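Long-range contacts in AbiQ (Lactococcus lactis, PDB 4GLK), which cleaves RNA as the toxin of a type III toxin-antitoxin system in anti-phage defence and is neutralised by the repeat RNA AntiQ: residues K66-L74 with I125-V136; F44-Y53 with L84-V95. The protein carries 1 engineered substitution. All blocks are in the same frame, centred on the assembly; numbering follows the deposited sequence.

Interaction 1 of 2, residues K66-L74 with I125-V136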
loop_
_atom_site.group_PDB
_atom_site.type_symbol
_atom_site.label_atom_id
_atom_site.label_comp_id
_atom_site.label_asym_id
_atom_site.label_seq_id
_atom_site.Cartn_x
_atom_site.Cartn_y
_atom_site.Cartn_z
ATOM N N LYS A 66 0.137 -17.410 -2.637
ATOM C CA LYS A 66 1.514 -17.880 -2.732
ATOM C C LYS A 66 2.502 -16.781 -2.299
ATOM O O LYS A 66 3.652 -17.084 -1.965
ATOM C CB LYS A 66 1.819 -18.345 -4.164
ATOM N N ARG A 67 2.051 -15.511 -2.312
ATOM C CA ARG A 67 2.901 -14.413 -1.882
ATOM C C ARG A 67 2.527 -13.831 -0.500
ATOM O O ARG A 67 2.631 -12.629 -0.270
ATOM C CB ARG A 67 3.151 -13.382 -2.996
ATOM C CG ARG A 67 1.923 -12.834 -3.708
ATOM C CD ARG A 67 2.302 -12.086 -4.981
ATOM N NE ARG A 67 2.921 -12.947 -5.994
ATOM C CZ ARG A 67 3.188 -12.561 -7.240
ATOM N NH1 ARG A 67 2.893 -11.329 -7.640
ATOM N NH2 ARG A 67 3.744 -13.406 -8.099
ATOM N N SER A 68 2.160 -14.718 0.442
ATOM C CA SER A 68 1.791 -14.349 1.813
ATOM C C SER A 68 2.888 -13.588 2.594
ATOM O O SER A 68 2.562 -12.929 3.562
ATOM C CB SER A 68 1.272 -15.554 2.593
ATOM O OG SER A 68 2.329 -16.381 3.047
ATOM N N ARG A 69 4.170 -13.643 2.154
ATOM C CA ARG A 69 5.272 -12.885 2.778
ATOM C C ARG A 69 5.221 -11.382 2.439
ATOM O O ARG A 69 5.881 -10.572 3.093
ATOM C CB ARG A 69 6.617 -13.405 2.259
ATOM C CG ARG A 69 7.131 -14.624 2.997
ATOM C CD ARG A 69 8.408 -15.128 2.365
ATOM N NE ARG A 69 8.126 -15.914 1.176
ATOM C CZ ARG A 69 9.038 -16.573 0.471
ATOM N NH1 ARG A 69 10.320 -16.519 0.833
ATOM N NH2 ARG A 69 8.691 -17.287 -0.588
ATOM N N ILE A 70 4.455 -11.027 1.419
ATOM C CA ILE A 70 4.415 -9.702 0.809
ATOM C C ILE A 70 3.025 -9.104 0.635
ATOM O O ILE A 70 2.897 -7.906 0.451
ATOM C CB ILE A 70 5.174 -9.944 -0.533
ATOM C CG1 ILE A 70 6.429 -9.144 -0.643
ATOM C CG2 ILE A 70 4.368 -10.082 -1.813
ATOM C CD1 ILE A 70 7.459 -9.865 -0.133
ATOM N N VAL A 71 2.001 -9.937 0.670
ATOM C CA VAL A 71 0.618 -9.516 0.485
ATOM C C VAL A 71 -0.191 -9.896 1.720
ATOM O O VAL A 71 -0.062 -11.027 2.198
ATOM C CB VAL A 71 0.009 -10.169 -0.792
ATOM C CG1 VAL A 71 -1.518 -10.100 -0.787
ATOM C CG2 VAL A 71 0.574 -9.551 -2.065
ATOM N N THR A 72 -1.006 -8.944 2.240
ATOM C CA THR A 72 -1.956 -9.224 3.310
ATOM C C THR A 72 -3.343 -9.327 2.687
ATOM O O THR A 72 -3.786 -8.418 1.985
ATOM C CB THR A 72 -1.929 -8.184 4.441
ATOM O OG1 THR A 72 -0.647 -8.194 5.016
ATOM C CG2 THR A 72 -2.911 -8.518 5.557
ATOM N N ARG A 73 -4.041 -10.409 3.007
ATOM C CA ARG A 73 -5.405 -10.675 2.548
ATOM C C ARG A 73 -6.416 -10.012 3.486
ATOM O O ARG A 73 -6.318 -10.133 4.703
ATOM C CB ARG A 73 -5.626 -12.181 2.472
ATOM C CG ARG A 73 -4.690 -12.875 1.499
ATOM C CD ARG A 73 -4.810 -14.374 1.616
ATOM N NE ARG A 73 -6.151 -14.842 1.263
ATOM C CZ ARG A 73 -6.647 -16.019 1.619
ATOM N NH1 ARG A 73 -5.932 -16.853 2.363
ATOM N NH2 ARG A 73 -7.871 -16.366 1.246
ATOM N N LEU A 74 -7.350 -9.266 2.923
ATOM C CA LEU A 74 -8.342 -8.536 3.719
ATOM C C LEU A 74 -9.606 -9.351 3.780
ATOM O O LEU A 74 -9.961 -10.006 2.802
ATOM C CB LEU A 74 -8.637 -7.161 3.098
ATOM C CG LEU A 74 -7.700 -5.957 3.356
ATOM C CD1 LEU A 74 -6.488 -6.277 4.231
ATOM C CD2 LEU A 74 -7.315 -5.282 2.055
ATOM N N ILE A 125 -6.441 -5.290 12.442
ATOM C CA ILE A 125 -5.163 -5.992 12.234
ATOM C C ILE A 125 -3.998 -4.990 11.985
ATOM O O ILE A 125 -3.033 -5.333 11.304
ATOM C CB ILE A 125 -5.275 -7.108 11.137
ATOM C CG1 ILE A 125 -5.498 -6.536 9.714
ATOM C CG2 ILE A 125 -6.345 -8.152 11.500
ATOM C CD1 ILE A 125 -4.798 -7.341 8.599
ATOM N N SER A 126 -4.086 -3.762 12.538
ATOM C CA SER A 126 -3.065 -2.724 12.334
ATOM C C SER A 126 -1.668 -3.098 12.811
ATOM O O SER A 126 -0.706 -2.705 12.161
ATOM C CB SER A 126 -3.508 -1.378 12.901
ATOM O OG SER A 126 -3.755 -1.498 14.288
ATOM N N GLU A 127 -1.550 -3.878 13.916
ATOM C CA GLU A 127 -0.252 -4.362 14.426
ATOM C C GLU A 127 0.423 -5.313 13.395
ATOM O O GLU A 127 1.628 -5.241 13.168
ATOM C CB GLU A 127 -0.445 -5.092 15.758
ATOM C CG GLU A 127 0.861 -5.289 16.504
ATOM C CD GLU A 127 0.806 -6.051 17.815
ATOM O OE1 GLU A 127 -0.304 -6.226 18.373
ATOM O OE2 GLU A 127 1.885 -6.486 18.281
ATOM N N LYS A 128 -0.361 -6.198 12.789
ATOM C CA LYS A 128 0.132 -7.131 11.781
ATOM C C LYS A 128 0.540 -6.334 10.545
ATOM O O LYS A 128 1.591 -6.604 9.990
ATOM C CB LYS A 128 -0.975 -8.116 11.420
ATOM C CG LYS A 128 -0.686 -8.992 10.239
ATOM C CD LYS A 128 -1.976 -9.642 9.819
ATOM C CE LYS A 128 -1.751 -10.672 8.776
ATOM N NZ LYS A 128 -1.506 -11.989 9.394
ATOM N N ILE A 129 -0.275 -5.336 10.147
ATOM C CA ILE A 129 0.025 -4.482 8.982
ATOM C C ILE A 129 1.333 -3.762 9.197
ATOM O O ILE A 129 2.199 -3.785 8.320
ATOM C CB ILE A 129 -1.148 -3.522 8.635
ATOM C CG1 ILE A 129 -2.362 -4.341 8.160
ATOM C CG2 ILE A 129 -0.731 -2.509 7.552
ATOM C CD1 ILE A 129 -3.603 -3.573 8.015
ATOM N N GLU A 130 1.477 -3.126 10.367
ATOM C CA GLU A 130 2.683 -2.374 10.722
ATOM C C GLU A 130 3.914 -3.275 10.752
ATOM O O GLU A 130 4.910 -2.938 10.111
ATOM C CB GLU A 130 2.497 -1.620 12.047
ATOM C CG GLU A 130 1.596 -0.396 11.914
ATOM C CD GLU A 130 1.302 0.426 13.159
ATOM O OE1 GLU A 130 1.805 0.082 14.255
ATOM O OE2 GLU A 130 0.567 1.430 13.031
ATOM N N ASN A 131 3.798 -4.467 11.380
ATOM C CA ASN A 131 4.899 -5.444 11.485
ATOM C C ASN A 131 5.304 -6.106 10.191
ATOM O O ASN A 131 6.499 -6.236 9.937
ATOM C CB ASN A 131 4.671 -6.451 12.579
ATOM C CG ASN A 131 4.967 -5.861 13.930
ATOM O OD1 ASN A 131 6.096 -5.884 14.389
ATOM N ND2 ASN A 131 3.971 -5.281 14.575
ATOM N N LYS A 132 4.338 -6.457 9.348
ATOM C CA LYS A 132 4.655 -7.035 8.044
ATOM C C LYS A 132 5.327 -6.024 7.114
ATOM O O LYS A 132 6.161 -6.412 6.311
ATOM C CB LYS A 132 3.433 -7.637 7.354
ATOM C CG LYS A 132 3.901 -8.627 6.303
ATOM C CD LYS A 132 2.991 -8.776 5.167
ATOM C CE LYS A 132 2.000 -9.843 5.449
ATOM N NZ LYS A 132 1.772 -10.680 4.264
ATOM N N SER A 133 4.943 -4.736 7.201
ATOM C CA SER A 133 5.585 -3.679 6.412
ATOM C C SER A 133 7.049 -3.552 6.812
ATOM O O SER A 133 7.911 -3.435 5.940
ATOM C CB SER A 133 4.835 -2.360 6.557
ATOM O OG SER A 133 3.582 -2.521 5.913
ATOM N N GLU A 134 7.326 -3.635 8.120
ATOM C CA GLU A 134 8.665 -3.600 8.718
ATOM C C GLU A 134 9.480 -4.785 8.243
ATOM O O GLU A 134 10.619 -4.578 7.846
ATOM C CB GLU A 134 8.584 -3.646 10.252
ATOM C CG GLU A 134 9.215 -2.464 10.943
ATOM C CD GLU A 134 9.346 -2.700 12.434
ATOM O OE1 GLU A 134 10.457 -3.079 12.871
ATOM O OE2 GLU A 134 8.336 -2.543 13.161
ATOM N N VAL A 135 8.912 -6.023 8.297
ATOM C CA VAL A 135 9.596 -7.224 7.794
ATOM C C VAL A 135 9.955 -6.993 6.307
ATOM O O VAL A 135 11.095 -7.117 5.934
ATOM C CB VAL A 135 8.751 -8.516 7.973
ATOM C CG1 VAL A 135 9.357 -9.697 7.207
ATOM C CG2 VAL A 135 8.595 -8.877 9.444
ATOM N N VAL A 136 9.004 -6.610 5.488
ATOM C CA VAL A 136 9.228 -6.382 4.044
ATOM C C VAL A 136 10.338 -5.317 3.826
ATOM O O VAL A 136 11.248 -5.525 3.017
ATOM C CB VAL A 136 7.891 -6.017 3.330
ATOM C CG1 VAL A 136 8.123 -5.623 1.884
ATOM C CG2 VAL A 136 6.897 -7.177 3.408
#
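Lys132 and Thr72 meet at the tight centre of this contact, where helix residues 126-136 run beside strand residues 71-74 at the edge of the antiparallel sheet, nearly antiparallel to them (162°), with axes 10.0 Å apart at closest approach. The lysine leaves the helix with CG anti to the backbone N (chi1 -160°), and bends at its third and fourth torsions carry the ammonium group to the backbone just before and at the start of the strand. There NZ donates to Val71 O at 2.8 Å, from above the carbonyl plane; it also lies 2.5 Å from Ser68 O, a suspiciously short bond whose exact length is doubtful. On the way the two side chains slide past each other in opposite directions, and CE of Lys132 comes to 3.1 Å from OG1 of Thr72. That hydroxyl has its hydrogen bond elsewhere, with His89 on the neighbouring strand. The methyl of Thr72 meets Ile125 tip to tip, CG2 to CD1 at 3.8 Å. Val136 is buried too, its CG2 3.6 Å from Arg69 O and, more loosely, 4.5 Å from Ile70 CD1.

The solvent side is at Lys128, Ser68 and Arg69. Lys128 crosses Thr72 at a slant, CE 4.0 Å from CG2, while the Arg69 guanidinium makes a cation-pi contact with Tyr147. Within the two segments the Lys132 ammonium group meets backbone oxygens, an arrangement that would partly offset its charge.

Interaction 2 of 2, residues F44-Y53 with L84-V95. Engineered in segment 44-53: Leu51 (natural residue Ser).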
loop_
_atom_site.group_PDB
_atom_site.type_symbol
_atom_site.label_atom_id
_atom_site.label_comp_id
_atom_site.label_asym_id
_atom_site.label_seq_id
_atom_site.Cartn_x
_atom_site.Cartn_y
_atom_site.Cartn_z
ATOM N N PHE A 44 9.751 9.491 6.960
ATOM C CA PHE A 44 8.914 9.020 5.869
ATOM C C PHE A 44 7.697 8.273 6.313
ATOM O O PHE A 44 7.778 7.392 7.166
ATOM C CB PHE A 44 9.728 8.148 4.912
ATOM C CG PHE A 44 10.926 8.863 4.345
ATOM C CD1 PHE A 44 10.791 9.731 3.268
ATOM C CD2 PHE A 44 12.183 8.707 4.917
ATOM C CE1 PHE A 44 11.903 10.393 2.745
ATOM C CE2 PHE A 44 13.294 9.366 4.392
ATOM C CZ PHE A 44 13.149 10.191 3.302
ATOM N N ASN A 45 6.566 8.617 5.705
ATOM C CA ASN A 45 5.302 7.931 5.921
ATOM C C ASN A 45 5.045 7.036 4.727
ATOM O O ASN A 45 5.085 7.499 3.592
ATOM C CB ASN A 45 4.171 8.913 6.132
ATOM C CG ASN A 45 4.262 9.689 7.431
ATOM O OD1 ASN A 45 4.552 9.150 8.518
ATOM N ND2 ASN A 45 3.979 10.972 7.341
ATOM N N TYR A 46 4.840 5.750 4.994
ATOM C CA TYR A 46 4.637 4.705 4.000
ATOM C C TYR A 46 3.189 4.343 3.822
ATOM O O TYR A 46 2.450 4.174 4.788
ATOM C CB TYR A 46 5.451 3.471 4.371
ATOM C CG TYR A 46 6.850 3.527 3.812
ATOM C CD1 TYR A 46 7.865 4.209 4.481
ATOM C CD2 TYR A 46 7.150 2.947 2.582
ATOM C CE1 TYR A 46 9.156 4.270 3.963
ATOM C CE2 TYR A 46 8.434 3.000 2.056
ATOM C CZ TYR A 46 9.433 3.661 2.749
ATOM O OH TYR A 46 10.669 3.735 2.182
ATOM N N PHE A 47 2.792 4.238 2.565
ATOM C CA PHE A 47 1.435 3.922 2.155
ATOM C C PHE A 47 1.429 2.694 1.256
ATOM O O PHE A 47 2.243 2.615 0.354
ATOM C CB PHE A 47 0.811 5.155 1.471
ATOM C CG PHE A 47 0.721 6.311 2.450
ATOM C CD1 PHE A 47 -0.407 6.485 3.240
ATOM C CD2 PHE A 47 1.804 7.162 2.651
ATOM C CE1 PHE A 47 -0.457 7.484 4.213
ATOM C CE2 PHE A 47 1.745 8.177 3.610
ATOM C CZ PHE A 47 0.609 8.337 4.374
ATOM N N ILE A 48 0.528 1.728 1.535
ATOM C CA ILE A 48 0.372 0.472 0.790
ATOM C C ILE A 48 -0.776 0.590 -0.222
ATOM O O ILE A 48 -1.898 0.969 0.161
ATOM C CB ILE A 48 0.124 -0.731 1.738
ATOM C CG1 ILE A 48 1.192 -0.827 2.839
ATOM C CG2 ILE A 48 0.069 -2.054 0.970
ATOM C CD1 ILE A 48 0.933 -1.918 3.864
ATOM N N PRO A 49 -0.557 0.206 -1.495
ATOM C CA PRO A 49 -1.692 0.179 -2.427
ATOM C C PRO A 49 -2.587 -1.029 -2.108
ATOM O O PRO A 49 -2.110 -2.071 -1.697
ATOM C CB PRO A 49 -1.032 0.089 -3.801
ATOM C CG PRO A 49 0.298 -0.568 -3.542
ATOM C CD PRO A 49 0.684 -0.305 -2.117
ATOM N N LEU A 50 -3.892 -0.842 -2.232
ATOM C CA LEU A 50 -4.910 -1.841 -1.941
ATOM C C LEU A 50 -5.546 -2.273 -3.261
ATOM O O LEU A 50 -5.883 -1.408 -4.085
ATOM C CB LEU A 50 -5.968 -1.189 -1.008
ATOM C CG LEU A 50 -7.260 -1.976 -0.673
ATOM C CD1 LEU A 50 -7.618 -1.843 0.806
ATOM C CD2 LEU A 50 -8.445 -1.440 -1.499
ATOM N N LEU A 51 -5.689 -3.600 -3.465
ATOM C CA LEU A 51 -6.386 -4.179 -4.620
ATOM C C LEU A 51 -7.649 -4.889 -4.131
ATOM O O LEU A 51 -7.563 -5.692 -3.202
ATOM C CB LEU A 51 -5.510 -5.182 -5.404
ATOM C CG LEU A 51 -4.225 -4.668 -6.055
ATOM C CD1 LEU A 51 -3.589 -5.766 -6.905
ATOM C CD2 LEU A 51 -4.478 -3.428 -6.929
ATOM N N SER A 52 -8.809 -4.610 -4.745
ATOM C CA SER A 52 -10.074 -5.260 -4.374
ATOM C C SER A 52 -10.133 -6.709 -4.846
ATOM O O SER A 52 -9.515 -7.042 -5.858
ATOM C CB SER A 52 -11.263 -4.477 -4.920
ATOM O OG SER A 52 -11.507 -3.346 -4.096
ATOM N N TYR A 53 -10.854 -7.578 -4.103
ATOM C CA TYR A 53 -11.013 -8.996 -4.455
ATOM C C TYR A 53 -11.936 -9.165 -5.675
ATOM O O TYR A 53 -12.991 -8.534 -5.730
ATOM C CB TYR A 53 -11.562 -9.811 -3.267
ATOM C CG TYR A 53 -11.739 -11.289 -3.560
ATOM C CD1 TYR A 53 -10.659 -12.165 -3.495
ATOM C CD2 TYR A 53 -12.989 -11.816 -3.878
ATOM C CE1 TYR A 53 -10.810 -13.523 -3.775
ATOM C CE2 TYR A 53 -13.152 -13.175 -4.164
ATOM C CZ TYR A 53 -12.059 -14.026 -4.100
ATOM O OH TYR A 53 -12.197 -15.369 -4.349
ATOM N N LEU A 84 -12.045 -9.632 0.897
ATOM C CA LEU A 84 -12.414 -8.284 0.447
ATOM C C LEU A 84 -11.373 -7.615 -0.448
ATOM O O LEU A 84 -11.713 -6.706 -1.211
ATOM C CB LEU A 84 -12.652 -7.416 1.701
ATOM C CG LEU A 84 -14.089 -7.143 2.198
ATOM C CD1 LEU A 84 -14.978 -8.352 2.129
ATOM C CD2 LEU A 84 -14.072 -6.596 3.610
ATOM N N GLY A 85 -10.119 -8.036 -0.323
ATOM C CA GLY A 85 -9.029 -7.460 -1.100
ATOM C C GLY A 85 -7.636 -7.827 -0.632
ATOM O O GLY A 85 -7.474 -8.779 0.135
ATOM N N TYR A 86 -6.618 -7.089 -1.120
ATOM C CA TYR A 86 -5.197 -7.352 -0.832
ATOM C C TYR A 86 -4.377 -6.105 -0.645
ATOM O O TYR A 86 -4.447 -5.178 -1.459
ATOM C CB TYR A 86 -4.525 -8.141 -1.985
ATOM C CG TYR A 86 -5.331 -9.319 -2.483
ATOM C CD1 TYR A 86 -5.339 -10.525 -1.789
ATOM C CD2 TYR A 86 -6.142 -9.206 -3.612
ATOM C CE1 TYR A 86 -6.117 -11.599 -2.216
ATOM C CE2 TYR A 86 -6.929 -10.271 -4.046
ATOM C CZ TYR A 86 -6.904 -11.469 -3.350
ATOM O OH TYR A 86 -7.636 -12.545 -3.792
ATOM N N LEU A 87 -3.493 -6.152 0.354
ATOM C CA LEU A 87 -2.517 -5.117 0.605
ATOM C C LEU A 87 -1.227 -5.611 0.032
ATOM O O LEU A 87 -0.785 -6.709 0.359
ATOM C CB LEU A 87 -2.333 -4.865 2.090
ATOM C CG LEU A 87 -3.387 -4.098 2.786
ATOM C CD1 LEU A 87 -3.080 -4.112 4.249
ATOM C CD2 LEU A 87 -3.451 -2.665 2.264
ATOM N N LEU A 88 -0.620 -4.810 -0.823
ATOM C CA LEU A 88 0.616 -5.180 -1.497
ATOM C C LEU A 88 1.810 -4.473 -0.848
ATOM O O LEU A 88 2.276 -3.473 -1.363
ATOM C CB LEU A 88 0.463 -4.782 -2.973
ATOM C CG LEU A 88 -0.147 -5.816 -3.938
ATOM C CD1 LEU A 88 -1.571 -6.167 -3.581
ATOM C CD2 LEU A 88 -0.106 -5.289 -5.360
ATOM N N HIS A 89 2.268 -4.969 0.319
ATOM C CA HIS A 89 3.406 -4.429 1.101
ATOM C C HIS A 89 4.654 -4.180 0.264
ATOM O O HIS A 89 5.336 -3.172 0.468
ATOM C CB HIS A 89 3.765 -5.358 2.275
ATOM C CG HIS A 89 2.675 -5.539 3.277
ATOM N ND1 HIS A 89 2.619 -4.770 4.428
ATOM C CD2 HIS A 89 1.641 -6.405 3.284
ATOM C CE1 HIS A 89 1.554 -5.194 5.093
ATOM N NE2 HIS A 89 0.941 -6.175 4.451
ATOM N N HIS A 90 4.946 -5.097 -0.682
ATOM C CA HIS A 90 6.084 -4.998 -1.594
ATOM C C HIS A 90 6.025 -3.783 -2.511
ATOM O O HIS A 90 7.058 -3.370 -3.027
ATOM C CB HIS A 90 6.259 -6.292 -2.405
ATOM C CG HIS A 90 5.135 -6.630 -3.339
ATOM N ND1 HIS A 90 3.881 -6.980 -2.870
ATOM C CD2 HIS A 90 5.147 -6.765 -4.685
ATOM C CE1 HIS A 90 3.168 -7.291 -3.939
ATOM N NE2 HIS A 90 3.884 -7.183 -5.053
ATOM N N ASN A 91 4.843 -3.189 -2.682
ATOM C CA ASN A 91 4.650 -1.994 -3.517
ATOM C C ASN A 91 4.345 -0.735 -2.704
ATOM O O ASN A 91 3.906 0.278 -3.269
ATOM C CB ASN A 91 3.591 -2.236 -4.572
ATOM C CG ASN A 91 4.029 -3.229 -5.607
ATOM O OD1 ASN A 91 5.216 -3.352 -5.951
ATOM N ND2 ASN A 91 3.090 -4.012 -6.062
ATOM N N MET A 92 4.615 -0.776 -1.400
ATOM C CA MET A 92 4.405 0.409 -0.562
ATOM C C MET A 92 5.419 1.500 -0.949
ATOM O O MET A 92 6.487 1.198 -1.504
ATOM C CB MET A 92 4.457 0.068 0.937
ATOM C CG MET A 92 5.821 -0.301 1.405
ATOM S SD MET A 92 5.844 -0.664 3.149
ATOM C CE MET A 92 7.627 -0.799 3.377
ATOM N N ILE A 93 5.063 2.766 -0.686
ATOM C CA ILE A 93 5.893 3.895 -1.073
ATOM C C ILE A 93 5.944 4.978 -0.019
ATOM O O ILE A 93 4.941 5.224 0.672
ATOM C CB ILE A 93 5.381 4.504 -2.442
ATOM C CG1 ILE A 93 3.869 4.866 -2.383
ATOM C CG2 ILE A 93 5.732 3.605 -3.666
ATOM C CD1 ILE A 93 3.345 5.790 -3.518
ATOM N N PRO A 94 7.069 5.732 0.037
ATOM C CA PRO A 94 7.104 6.906 0.913
ATOM C C PRO A 94 6.401 8.063 0.184
ATOM O O PRO A 94 6.627 8.283 -1.018
ATOM C CB PRO A 94 8.605 7.155 1.093
ATOM C CG PRO A 94 9.216 6.678 -0.176
ATOM C CD PRO A 94 8.327 5.599 -0.734
ATOM N N VAL A 95 5.508 8.768 0.884
ATOM C CA VAL A 95 4.773 9.875 0.268
ATOM C C VAL A 95 4.950 11.139 1.110
ATOM O O VAL A 95 4.583 11.138 2.293
ATOM C CB VAL A 95 3.251 9.564 0.030
ATOM C CG1 VAL A 95 2.545 10.746 -0.659
ATOM C CG2 VAL A 95 3.057 8.287 -0.775
HETATM O O HOH W 1 6.769 11.029 3.980
HETATM O O HOH W 2 3.800 11.977 4.767
#
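Phe47 and Ile93 form a hydrogen-bonded antiparallel pair, exchanging two backbone bonds, and Leu51 and Tyr86 form another, with Leu51 N to Tyr86 O at 2.8 Å. Further bonds join Val95 N to Asn45 O, Leu88 N to Pro49 O and Tyr53 N to Leu84 O, the last with its donor above the carbonyl plane. Gly85 lies beside Ser52 with CA atoms 4.1 Å apart, its CA also close to Leu51 O. Near Asn45, two waters each link that residue to Val95 O, one through the backbone N and the other through ND2.

These are neighbouring inner strands of the six-stranded antiparallel sheet of the ToxN/AbiQ toxin, a family placed in the SH3 clan. Strand 79-94 is broken by a 3-10 segment at 89-90 and a loop before pairing resumes at Ile93.

Aromatic contacts gather at either end. Pro94 lies beside Tyr46 and sets CB over the ring face, 4.2 Å from the centroid, in a CH-pi contact; Met92 reaches the same ring obliquely as a Met-aromatic contact, SD 4.8 Å from the centroid. The Tyr46 hydroxyl is hydrogen-bonded to Glu159 OE1. At the other end Tyr86 OH comes to the edge of the Tyr53 ring, 3.1 Å from CD1.

Aliphatic packing fills the middle. Ile48 CG1 sits beside the backbone N (chi1 -53°), sending CD1 to 3.4 Å from His89 ND1, while CG2, anti to that N, lies against Leu88 N and Leu87 CD2. Both nitrogens of the His89 ring are hydrogen-bonded, to Thr72 and Ser133. The Pro49 and Asn91 side chains cross at about a right angle, CG to CB at 3.8 Å, as do the engineered Leu51 and Leu88, CD1 to CD2 at 3.8 Å.

In the fold
Interactions 1 and 2 have centres about 10 Å apart and meet through adjacent strands 71-76 and 79-94. Backbone pairing carries one into the other, with Thr72 O 2.8 Å from Leu87 N. His89 is a side-chain junction: its NE2 lies 2.6 Å from Thr72 OG1 in a probable hydrogen bond, while ND1 bonds with Ser133 OG on helix 126-143. The imidazole thus ties the interrupted strand to both partners of interaction 1. Nearby, Ile70 CG2 packs 3.3 Å from His90 ND1. Ile129 packs on Ile48 and Leu87, so helix 126-143 touches the strands of both interactions.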